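Local coordinates for DNA polymerase sliding clamp 3 (Sulfolobus tokodaii, PDB 3AIZ), which forms part of a ring that encircles DNA and tethers the polymerase and other DNA-processing proteins to it during replication, at residues Thr75-Thr80 against Ile97-Asp102. Numbering follows the deposited sequence.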
loop_
_atom_site.group_PDB
_atom_site.type_symbol
_atom_site.label_atom_id
_atom_site.label_comp_id
_atom_site.label_asym_id
_atom_site.label_seq_id
_atom_site.Cartn_x
_atom_site.Cartn_y
_atom_site.Cartn_z
ATOM N N THR C 75 15.336 11.280 -28.266
ATOM C CA THR C 75 14.744 11.412 -26.941
ATOM C C THR C 75 15.375 10.427 -25.958
ATOM O O THR C 75 15.444 10.694 -24.758
ATOM C CB THR C 75 13.216 11.212 -26.986
ATOM O OG1 THR C 75 12.624 12.241 -27.788
ATOM C CG2 THR C 75 12.625 11.275 -25.589
ATOM N N ASP C 76 15.841 9.292 -26.472
ATOM C CA ASP C 76 16.517 8.301 -25.641
ATOM C C ASP C 76 17.763 8.879 -24.977
ATOM O O ASP C 76 18.103 8.507 -23.855
ATOM C CB ASP C 76 16.884 7.057 -26.458
ATOM C CG ASP C 76 15.752 6.045 -26.527
ATOM O OD1 ASP C 76 14.777 6.186 -25.759
ATOM O OD2 ASP C 76 15.842 5.105 -27.345
ATOM N N VAL C 77 18.444 9.787 -25.671
ATOM C CA VAL C 77 19.642 10.411 -25.120
ATOM C C VAL C 77 19.288 11.654 -24.315
ATOM O O VAL C 77 20.041 12.068 -23.435
ATOM C CB VAL C 77 20.667 10.780 -26.214
ATOM C CG1 VAL C 77 20.936 9.585 -27.115
ATOM C CG2 VAL C 77 20.177 11.963 -27.027
ATOM N N LEU C 78 18.139 12.247 -24.622
ATOM C CA LEU C 78 17.667 13.419 -23.893
ATOM C C LEU C 78 17.188 13.037 -22.497
ATOM O O LEU C 78 17.277 13.832 -21.563
ATOM C CB LEU C 78 16.546 14.122 -24.660
ATOM C CG LEU C 78 16.946 14.885 -25.925
ATOM C CD1 LEU C 78 15.721 15.488 -26.592
ATOM C CD2 LEU C 78 17.967 15.964 -25.608
ATOM N N LYS C 79 16.683 11.816 -22.361
ATOM C CA LYS C 79 16.221 11.323 -21.070
ATOM C C LYS C 79 17.382 11.166 -20.093
ATOM O O LYS C 79 17.178 11.094 -18.880
ATOM C CB LYS C 79 15.505 9.979 -21.228
ATOM C CG LYS C 79 14.187 10.040 -21.977
ATOM C CD LYS C 79 13.530 8.668 -22.017
ATOM C CE LYS C 79 12.221 8.690 -22.791
ATOM N NZ LYS C 79 11.568 7.350 -22.808
ATOM N N THR C 80 18.598 11.111 -20.625
ATOM C CA THR C 80 19.776 10.855 -19.804
ATOM C C THR C 80 20.404 12.138 -19.272
ATOM O O THR C 80 21.515 12.116 -18.743
ATOM C CB THR C 80 20.846 10.064 -20.580
ATOM O OG1 THR C 80 21.519 10.932 -21.499
ATOM C CG2 THR C 80 20.210 8.911 -21.341
ATOM N N ILE C 97 23.260 15.072 -36.992
ATOM C CA ILE C 97 23.064 15.884 -35.798
ATOM C C ILE C 97 23.948 15.399 -34.647
ATOM O O ILE C 97 24.112 14.195 -34.440
ATOM C CB ILE C 97 21.581 15.884 -35.362
ATOM C CG1 ILE C 97 21.345 16.884 -34.229
ATOM C CG2 ILE C 97 21.136 14.486 -34.959
ATOM C CD1 ILE C 97 21.488 18.329 -34.652
ATOM N N LYS C 98 24.525 16.342 -33.908
ATOM C CA LYS C 98 25.374 16.021 -32.765
ATOM C C LYS C 98 24.778 16.537 -31.461
ATOM O O LYS C 98 24.509 17.729 -31.320
ATOM C CB LYS C 98 26.776 16.606 -32.946
ATOM C CG LYS C 98 27.728 15.735 -33.744
ATOM C CD LYS C 98 29.142 16.298 -33.704
ATOM C CE LYS C 98 30.124 15.385 -34.421
ATOM N NZ LYS C 98 31.494 15.969 -34.474
ATOM N N VAL C 99 24.578 15.634 -30.507
ATOM C CA VAL C 99 24.089 16.010 -29.189
ATOM C C VAL C 99 25.199 15.812 -28.163
ATOM O O VAL C 99 25.671 14.694 -27.957
ATOM C CB VAL C 99 22.863 15.176 -28.779
ATOM C CG1 VAL C 99 22.230 15.746 -27.522
ATOM C CG2 VAL C 99 21.852 15.134 -29.910
ATOM N N THR C 100 25.616 16.900 -27.525
ATOM C CA THR C 100 26.699 16.839 -26.553
ATOM C C THR C 100 26.225 17.213 -25.155
ATOM O O THR C 100 25.988 18.385 -24.866
ATOM C CB THR C 100 27.862 17.764 -26.947
ATOM O OG1 THR C 100 28.344 17.402 -28.246
ATOM C CG2 THR C 100 28.996 17.652 -25.939
ATOM N N LEU C 101 26.089 16.213 -24.293
ATOM C CA LEU C 101 25.718 16.450 -22.905
ATOM C C LEU C 101 26.965 16.737 -22.075
ATOM O O LEU C 101 27.922 15.963 -22.089
ATOM C CB LEU C 101 24.966 15.246 -22.338
ATOM C CG LEU C 101 23.746 14.794 -23.139
ATOM C CD1 LEU C 101 23.000 13.698 -22.400
ATOM C CD2 LEU C 101 22.827 15.970 -23.416
ATOM N N ASP C 102 26.951 17.855 -21.358
ATOM C CA ASP C 102 28.107 18.269 -20.575
ATOM C C ASP C 102 27.736 18.477 -19.112
ATOM O O ASP C 102 27.007 19.409 -18.772
ATOM C CB ASP C 102 28.709 19.549 -21.157
ATOM C CG ASP C 102 30.065 19.881 -20.563
ATOM O OD1 ASP C 102 30.424 19.293 -19.521
ATOM O OD2 ASP C 102 30.774 20.734 -21.140
#
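Leu101 and Val99, on strand 97-102, pack against Val77 of helix 71-78 and Thr80, which follows it in the chain. This is helix-on-sheet packing in the N-terminal domain of the PCNA fold, where an antiparallel sheet is backed by helices. CD1 of Leu101 lies against two oxygens, 3.3 Å from Thr80 OG1 and 3.5 Å from Val77 O, in van der Waals contact. The side chains of Leu101 and Thr80 cross at about a right angle. Two residues earlier on the strand, CG1 of Val99 meets CG2 of Val77 at 4.3 Å, a loose apolar contact. The CB atoms of Val77, Val99 and Leu101 are directed at the facing segment, and all the touching residues are buried. Phe109 and Phe111 of strand 106-111 also touch Val77, while Leu87 and Val81 touch Leu101. Leu152 of the neighbouring PCNA2 subunit packs on Val77 as well, placing the contact beside a subunit interface. The hydroxyl of Thr80 sits between its own backbone N and carbonyl carbon (chi1 76°), which turns it back toward Val77. There OG1 donates a hydrogen bond of 2.7 Å to Val77 O, with the donor tilted 28° from the carbonyl plane.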